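Local coordinates for putative neuraminyllactose-binding hemagglutinin homolog (Helicobacter pylori, PDB 3BGH), which is of unproven function but is probably an outer-membrane lipoprotein adhesin of the flagellar sheath that may recognise neuraminyllactose, at residues 148-152 and 200-205; 152-158 and 192-197. One frame throughout, in Å; residues are numbered along the deposited sequence.

How the contacts relate
From the N terminus, the chain reaches both contacts late, on strand 144-161, an outermost strand of the mixed sheet within this chain, and leaves them on helix 186-208. Residues 148-152 come first, and contact 1 closes the longer loop, when the chain returns as 200-205. Residues 152-158 follow directly and meet 192-197 sooner, so the loop of contact 2 lies wholly within that of contact 1. Val-152 belongs to both, at the irregular break in the strand. With centres about 13 Å apart, the two contacts fasten successive lengths of one antiparallel-running helix along the same strand.

Contact 1 of 2, residues 148-152 and 200-205; sequences FGIDV and KVMVHI
Ile-150 of the strand meets four residues of helix 200-205 with CG1, CG2 and CD1. Its CB points at the helix, and CG1 packs 3.9 Å from CB of His-204. CG2, turned anti to the backbone N, takes the other course: it comes 3.9 Å from ND1 of His-204, obliquely to the imidazole, and also nears the aliphatic stem of Lys-200. At the tip, CD1 crosses the Ile-205 side chain at about a right angle, 3.8 Å from its CG1, with CG1 of Val-201 slightly farther off. Phe-148 presents its ring edge to Ile-205, whose CG1 lies near the ring plane 3.9 Å from CE1, while CZ reaches CB of His-204. Towards the loop, CG1 of Val-152 meets CG2 of Val-201 at 3.8 Å. The polar element is Lys-200: an extended chain carries NZ past Ile-150 to the backbone O of Asp-151, a 2.8 Å hydrogen bond with a C=O...N angle of 153° and NZ tilted 23° from the carbonyl plane. The Asp-151 carboxylate instead accepts from the backbone N of Ser-153. Backbone hydrogen bonds of Phe-148 with Leu-134 and of Ile-150 with Leu-132 tie the strand to strand 123-137; Val-201 and Ile-205 touch that strand as well as helix 54-73, joining the two helices and the sheet in one layered alpha/beta packing.

Contact 2 of 2, residues 152-158 and 192-197; sequences VSKIKAV and KIMNQA
Ile-155 and Ile-193 share one first-torsion setting, chi1 -60° and -75°, with CG1 anti to the carbonyl carbon and CG2 anti to the backbone N, and both continue extended to CD1. In Ile-155 this sends the two branches to different residues. CD1 packs on the helix backbone, 3.8 Å from CA of Ala-197, whereas CG2 goes to Gln-196 and, at 4.1 Å, to CG2 of Ile-193. In Ile-193, CB does not aim at the strand, but the torsions bring the far end of the side chain close: CD1 lies 3.7 Å from the backbone O of Ile-155 and 3.9 Å from CB of Ala-157. CD1 thus lies against the backbone from Ile-155, in the loop, to Ala-157, in the strand, and contacts with carbonyl and amide atoms accompany those between methyl groups. Gln-196 runs past Ile-155 in the opposite direction, laying its stem and amide alongside CG2, which is 3.5 Å from NE2 and somewhat farther from CD. This is van der Waals packing against a polar group. Val-152 completes the apolar row, its CG1 4.3 Å from CB of Ala-197. At the other end Lys-192 bends at chi3 (-96°), which brings NZ to the end of the contact, 4.2 Å from O of Val-158 and a little farther from CB of Ala-157, too far for a hydrogen bond. Lys-156 turns the other way and forms a salt bridge with Glu-114. The loop before strand 156-158 is secured to strand 123-137, where the hydroxyl of Ser-128 bonds both Val-152 O and Ile-155 N. On the sheet side, Ile-193 packs on Asp-126 and Ser-128 of that strand and on Ile-108 of strand 98-114, seating helix 186-208 across three neighbouring strands; Lys-154 packs on Tyr-131 of the second subunit.

Contact 1 of 2, residues 148-152 and 200-205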
ATOM      1  N   PHE A 148      -0.641   5.337 -15.298  1.00 44.88           N
ATOM      2  CA  PHE A 148       0.205   4.148 -15.389  1.00 44.99           C
ATOM      3  C   PHE A 148       0.681   3.857 -13.967  1.00 45.56           C
ATOM      4  O   PHE A 148       1.192   4.736 -13.284  1.00 45.26           O
ATOM      5  CB  PHE A 148       1.363   4.364 -16.381  1.00 43.76           C
ATOM      6  CG  PHE A 148       2.509   3.381 -16.227  1.00 41.12           C
ATOM      7  CD1 PHE A 148       3.684   3.768 -15.605  1.00 40.80           C
ATOM      8  CD2 PHE A 148       2.416   2.078 -16.718  1.00 42.93           C
ATOM      9  CE1 PHE A 148       4.778   2.887 -15.461  1.00 41.34           C
ATOM     10  CE2 PHE A 148       3.485   1.143 -16.566  1.00 43.54           C
ATOM     11  CZ  PHE A 148       4.683   1.563 -15.940  1.00 42.50           C
ATOM     12  N   GLY A 149       0.453   2.629 -13.518  1.00 45.83           N
ATOM     13  CA  GLY A 149       0.756   2.238 -12.153  1.00 45.62           C
ATOM     14  C   GLY A 149       1.970   1.332 -12.020  1.00 46.67           C
ATOM     15  O   GLY A 149       2.273   0.537 -12.901  1.00 46.56           O
ATOM     16  N   ILE A 150       2.703   1.493 -10.923  1.00 47.38           N
ATOM     17  CA  ILE A 150       3.703   0.537 -10.560  1.00 47.10           C
ATOM     18  C   ILE A 150       3.360   0.126  -9.158  1.00 47.93           C
ATOM     19  O   ILE A 150       3.281   0.966  -8.243  1.00 49.41           O
ATOM     20  CB  ILE A 150       5.116   1.098 -10.635  1.00 47.17           C
ATOM     21  CG1 ILE A 150       5.312   1.927 -11.906  1.00 45.72           C
ATOM     22  CG2 ILE A 150       6.109  -0.027 -10.564  1.00 46.54           C
ATOM     23  CD1 ILE A 150       5.285   3.441 -11.670  1.00 46.26           C
ATOM     24  N   ASP A 151       3.065  -1.151  -9.019  1.00 47.09           N
ATOM     25  CA  ASP A 151       2.892  -1.795  -7.748  1.00 47.22           C
ATOM     26  C   ASP A 151       4.283  -2.047  -7.143  1.00 47.21           C
ATOM     27  O   ASP A 151       5.174  -2.667  -7.780  1.00 45.89           O
ATOM     28  CB  ASP A 151       2.174  -3.123  -7.981  1.00 47.78           C
ATOM     29  CG  ASP A 151       1.945  -3.921  -6.708  1.00 51.85           C
ATOM     30  OD1 ASP A 151       2.378  -3.544  -5.594  1.00 55.40           O
ATOM     31  OD2 ASP A 151       1.326  -4.983  -6.832  1.00 58.26           O
ATOM     32  N   VAL A 152       4.459  -1.594  -5.904  1.00 46.07           N
ATOM     33  CA  VAL A 152       5.730  -1.764  -5.219  1.00 45.77           C
ATOM     34  C   VAL A 152       5.540  -2.602  -3.954  1.00 46.12           C
ATOM     35  O   VAL A 152       6.360  -2.568  -3.061  1.00 46.36           O
ATOM     36  CB  VAL A 152       6.378  -0.377  -4.828  1.00 46.95           C
ATOM     37  CG1 VAL A 152       6.869   0.390  -6.078  1.00 44.30           C
ATOM     38  CG2 VAL A 152       5.425   0.470  -3.921  1.00 42.21           C
ATOM     39  N   LYS A 200      12.717  -0.943  -9.376  1.00 50.58           N
ATOM     40  CA  LYS A 200      11.465  -1.279 -10.054  1.00 49.90           C
ATOM     41  C   LYS A 200      10.682  -0.078 -10.614  1.00 50.02           C
ATOM     42  O   LYS A 200      10.164  -0.179 -11.736  1.00 50.34           O
ATOM     43  CB  LYS A 200      10.530  -2.131  -9.174  1.00 50.12           C
ATOM     44  CG  LYS A 200       9.306  -2.659  -9.945  1.00 48.77           C
ATOM     45  CD  LYS A 200       8.236  -3.342  -9.061  1.00 49.86           C
ATOM     46  CE  LYS A 200       7.162  -4.065  -9.900  1.00 48.29           C
ATOM     47  NZ  LYS A 200       6.200  -4.911  -9.117  1.00 48.44           N
ATOM     48  N   VAL A 201      10.576   1.030  -9.866  1.00 48.63           N
ATOM     49  CA  VAL A 201       9.845   2.205 -10.400  1.00 49.09           C
ATOM     50  C   VAL A 201      10.533   2.764 -11.679  1.00 49.31           C
ATOM     51  O   VAL A 201       9.895   2.983 -12.711  1.00 49.02           O
ATOM     52  CB  VAL A 201       9.604   3.372  -9.341  1.00 48.04           C
ATOM     53  CG1 VAL A 201       8.996   4.561  -9.993  1.00 44.65           C
ATOM     54  CG2 VAL A 201       8.676   2.910  -8.233  1.00 48.05           C
ATOM     55  N   MET A 202      11.824   3.005 -11.586  1.00 49.59           N
ATOM     56  CA  MET A 202      12.545   3.577 -12.707  1.00 50.05           C
ATOM     57  C   MET A 202      12.480   2.684 -13.949  1.00 51.09           C
ATOM     58  O   MET A 202      12.307   3.196 -15.042  1.00 52.20           O
ATOM     59  CB  MET A 202      13.989   3.871 -12.316  1.00 49.92           C
ATOM     60  CG  MET A 202      14.180   5.175 -11.520  1.00 47.02           C
ATOM     61  SD  MET A 202      13.608   6.630 -12.363  1.00 42.75           S
ATOM     62  CE  MET A 202      14.589   6.547 -13.848  1.00 44.81           C
ATOM     63  N   VAL A 203      12.609   1.364 -13.786  1.00 52.00           N
ATOM     64  CA  VAL A 203      12.544   0.424 -14.906  1.00 52.65           C
ATOM     65  C   VAL A 203      11.171   0.433 -15.570  1.00 53.07           C
ATOM     66  O   VAL A 203      11.053   0.406 -16.793  1.00 54.33           O
ATOM     67  CB  VAL A 203      12.809  -1.026 -14.449  1.00 53.42           C
ATOM     68  CG1 VAL A 203      12.447  -2.014 -15.551  1.00 52.64           C
ATOM     69  CG2 VAL A 203      14.269  -1.237 -14.056  1.00 53.25           C
ATOM     70  N   HIS A 204      10.115   0.430 -14.771  1.00 52.67           N
ATOM     71  CA  HIS A 204       8.790   0.364 -15.338  1.00 51.66           C
ATOM     72  C   HIS A 204       8.446   1.680 -16.005  1.00 51.28           C
ATOM     73  O   HIS A 204       7.906   1.670 -17.075  1.00 51.12           O
ATOM     74  CB  HIS A 204       7.749  -0.037 -14.282  1.00 50.79           C
ATOM     75  CG  HIS A 204       7.765  -1.498 -13.944  1.00 50.31           C
ATOM     76  ND1 HIS A 204       6.614  -2.240 -13.782  1.00 47.05           N
ATOM     77  CD2 HIS A 204       8.795  -2.352 -13.733  1.00 49.72           C
ATOM     78  CE1 HIS A 204       6.937  -3.487 -13.494  1.00 49.14           C
ATOM     79  NE2 HIS A 204       8.255  -3.584 -13.454  1.00 47.67           N
ATOM     80  N   ILE A 205       8.756   2.808 -15.381  1.00 51.86           N
ATOM     81  CA  ILE A 205       8.452   4.081 -16.003  1.00 52.98           C
ATOM     82  C   ILE A 205       9.295   4.325 -17.254  1.00 54.23           C
ATOM     83  O   ILE A 205       8.784   4.819 -18.239  1.00 54.60           O
ATOM     84  CB  ILE A 205       8.617   5.269 -15.071  1.00 52.48           C
ATOM     85  CG1 ILE A 205       7.441   5.372 -14.108  1.00 51.91           C
ATOM     86  CG2 ILE A 205       8.634   6.577 -15.894  1.00 52.80           C
ATOM     87  CD1 ILE A 205       7.645   6.419 -13.008  1.00 50.31           C
TER

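Contact 2 of 2, residues 152-158 and 192-197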
ATOM      1  N   VAL A 152       4.459  -1.594  -5.904  1.00 46.07           N
ATOM      2  CA  VAL A 152       5.730  -1.764  -5.219  1.00 45.77           C
ATOM      3  C   VAL A 152       5.540  -2.602  -3.954  1.00 46.12           C
ATOM      4  O   VAL A 152       6.360  -2.568  -3.061  1.00 46.36           O
ATOM      5  CB  VAL A 152       6.378  -0.377  -4.828  1.00 46.95           C
ATOM      6  CG1 VAL A 152       6.869   0.390  -6.078  1.00 44.30           C
ATOM      7  CG2 VAL A 152       5.425   0.470  -3.921  1.00 42.21           C
ATOM      8  N   SER A 153       4.455  -3.351  -3.865  1.00 46.42           N
ATOM      9  CA  SER A 153       4.241  -4.211  -2.703  1.00 47.27           C
ATOM     10  C   SER A 153       4.913  -5.589  -2.833  1.00 48.17           C
ATOM     11  O   SER A 153       5.412  -5.950  -3.898  1.00 48.20           O
ATOM     12  CB  SER A 153       2.761  -4.359  -2.469  1.00 46.19           C
ATOM     13  OG  SER A 153       2.218  -5.261  -3.411  1.00 47.75           O
ATOM     14  N   LYS A 154       4.917  -6.354  -1.744  1.00 49.62           N
ATOM     15  CA  LYS A 154       5.550  -7.703  -1.691  1.00 50.57           C
ATOM     16  C   LYS A 154       7.068  -7.761  -1.876  1.00 50.31           C
ATOM     17  O   LYS A 154       7.634  -8.840  -2.085  1.00 51.10           O
ATOM     18  CB  LYS A 154       4.860  -8.717  -2.632  1.00 50.63           C
ATOM     19  CG  LYS A 154       3.360  -8.798  -2.474  1.00 53.73           C
ATOM     20  CD  LYS A 154       2.933  -9.719  -1.364  1.00 61.77           C
ATOM     21  CE  LYS A 154       1.527 -10.331  -1.660  1.00 65.21           C
ATOM     22  NZ  LYS A 154       1.102 -11.300  -0.600  1.00 68.13           N
ATOM     23  N   ILE A 155       7.738  -6.627  -1.788  1.00 50.30           N
ATOM     24  CA  ILE A 155       9.190  -6.632  -1.699  1.00 50.93           C
ATOM     25  C   ILE A 155       9.721  -7.028  -0.299  1.00 51.80           C
ATOM     26  O   ILE A 155       9.406  -6.374   0.698  1.00 52.18           O
ATOM     27  CB  ILE A 155       9.774  -5.295  -2.204  1.00 51.31           C
ATOM     28  CG1 ILE A 155       9.362  -5.092  -3.687  1.00 52.27           C
ATOM     29  CG2 ILE A 155      11.261  -5.324  -2.081  1.00 50.63           C
ATOM     30  CD1 ILE A 155       9.840  -3.820  -4.341  1.00 50.02           C
ATOM     31  N   LYS A 156      10.554  -8.070  -0.227  1.00 52.61           N
ATOM     32  CA  LYS A 156      10.937  -8.658   1.080  1.00 53.45           C
ATOM     33  C   LYS A 156      12.430  -8.584   1.443  1.00 54.04           C
ATOM     34  O   LYS A 156      13.324  -8.705   0.588  1.00 54.80           O
ATOM     35  CB  LYS A 156      10.486 -10.136   1.212  1.00 52.74           C
ATOM     36  CG  LYS A 156       9.204 -10.554   0.511  1.00 52.75           C
ATOM     37  CD  LYS A 156       8.820 -12.039   0.834  1.00 54.05           C
ATOM     38  CE  LYS A 156       7.680 -12.574  -0.048  1.00 55.66           C
ATOM     39  NZ  LYS A 156       6.741 -13.522   0.693  1.00 56.82           N
ATOM     40  N   ALA A 157      12.693  -8.407   2.736  1.00 54.16           N
ATOM     41  CA  ALA A 157      14.025  -8.555   3.267  1.00 53.86           C
ATOM     42  C   ALA A 157      14.010  -9.466   4.484  1.00 54.33           C
ATOM     43  O   ALA A 157      13.254  -9.277   5.424  1.00 53.41           O
ATOM     44  CB  ALA A 157      14.594  -7.208   3.621  1.00 53.60           C
ATOM     45  N   VAL A 158      14.885 -10.455   4.465  1.00 56.01           N
ATOM     46  CA  VAL A 158      15.027 -11.355   5.587  1.00 57.17           C
ATOM     47  C   VAL A 158      15.797 -10.670   6.709  1.00 58.50           C
ATOM     48  O   VAL A 158      16.868 -10.110   6.472  1.00 58.79           O
ATOM     49  CB  VAL A 158      15.742 -12.615   5.172  1.00 56.63           C
ATOM     50  CG1 VAL A 158      15.907 -13.529   6.365  1.00 56.29           C
ATOM     51  CG2 VAL A 158      14.952 -13.281   4.081  1.00 56.57           C
ATOM     52  N   LYS A 192      17.254  -1.904   1.879  1.00 57.36           N
ATOM     53  CA  LYS A 192      17.195  -2.921   0.803  1.00 56.26           C
ATOM     54  C   LYS A 192      15.880  -2.922   0.064  1.00 55.16           C
ATOM     55  O   LYS A 192      15.858  -2.956  -1.161  1.00 55.63           O
ATOM     56  CB  LYS A 192      17.440  -4.327   1.354  1.00 57.26           C
ATOM     57  CG  LYS A 192      18.906  -4.638   1.712  1.00 58.11           C
ATOM     58  CD  LYS A 192      19.129  -6.116   1.899  1.00 61.59           C
ATOM     59  CE  LYS A 192      19.048  -6.506   3.372  1.00 64.40           C
ATOM     60  NZ  LYS A 192      18.921  -8.001   3.526  1.00 67.89           N
ATOM     61  N   ILE A 193      14.786  -2.863   0.812  1.00 53.48           N
ATOM     62  CA  ILE A 193      13.460  -2.867   0.240  1.00 52.21           C
ATOM     63  C   ILE A 193      13.232  -1.636  -0.620  1.00 52.68           C
ATOM     64  O   ILE A 193      12.744  -1.755  -1.755  1.00 52.35           O
ATOM     65  CB  ILE A 193      12.378  -3.023   1.351  1.00 52.95           C
ATOM     66  CG1 ILE A 193      12.373  -4.486   1.840  1.00 51.90           C
ATOM     67  CG2 ILE A 193      11.006  -2.549   0.861  1.00 48.96           C
ATOM     68  CD1 ILE A 193      11.646  -4.741   3.159  1.00 50.98           C
ATOM     69  N   MET A 194      13.612  -0.470  -0.082  1.00 52.43           N
ATOM     70  CA  MET A 194      13.498   0.804  -0.788  1.00 52.96           C
ATOM     71  C   MET A 194      14.361   0.837  -2.061  1.00 52.61           C
ATOM     72  O   MET A 194      13.910   1.349  -3.074  1.00 52.53           O
ATOM     73  CB  MET A 194      13.860   2.021   0.105  1.00 52.74           C
ATOM     74  CG  MET A 194      13.222   2.087   1.476  1.00 52.64           C
ATOM     75  SD  MET A 194      12.438   3.672   1.723  1.00 54.02           S
ATOM     76  CE  MET A 194      11.013   3.285   0.722  1.00 47.74           C
ATOM     77  N   ASN A 195      15.599   0.342  -1.998  1.00 51.96           N
ATOM     78  CA  ASN A 195      16.416   0.252  -3.205  1.00 52.25           C
ATOM     79  C   ASN A 195      15.742  -0.582  -4.261  1.00 52.71           C
ATOM     80  O   ASN A 195      15.778  -0.214  -5.420  1.00 52.79           O
ATOM     81  CB  ASN A 195      17.822  -0.317  -2.951  1.00 51.79           C
ATOM     82  CG  ASN A 195      18.712   0.647  -2.180  1.00 51.73           C
ATOM     83  OD1 ASN A 195      18.438   1.845  -2.121  1.00 54.73           O
ATOM     84  ND2 ASN A 195      19.754   0.126  -1.561  1.00 48.67           N
ATOM     85  N   GLN A 196      15.162  -1.718  -3.868  1.00 53.58           N
ATOM     86  CA  GLN A 196      14.487  -2.583  -4.819  1.00 55.03           C
ATOM     87  C   GLN A 196      13.256  -1.883  -5.342  1.00 53.55           C
ATOM     88  O   GLN A 196      12.932  -2.028  -6.494  1.00 53.89           O
ATOM     89  CB  GLN A 196      14.056  -3.902  -4.195  1.00 55.59           C
ATOM     90  CG  GLN A 196      15.104  -4.964  -4.042  1.00 58.83           C
ATOM     91  CD  GLN A 196      14.501  -6.267  -3.473  1.00 59.02           C
ATOM     92  OE1 GLN A 196      14.828  -6.684  -2.352  1.00 64.21           O
ATOM     93  NE2 GLN A 196      13.597  -6.891  -4.241  1.00 60.88           N
ATOM     94  N   ALA A 197      12.572  -1.103  -4.507  1.00 52.74           N
ATOM     95  CA  ALA A 197      11.412  -0.374  -5.006  1.00 51.20           C
ATOM     96  C   ALA A 197      11.820   0.748  -5.961  1.00 50.49           C
ATOM     97  O   ALA A 197      11.118   1.027  -6.949  1.00 49.90           O
ATOM     98  CB  ALA A 197      10.545   0.171  -3.853  1.00 51.47           C
TER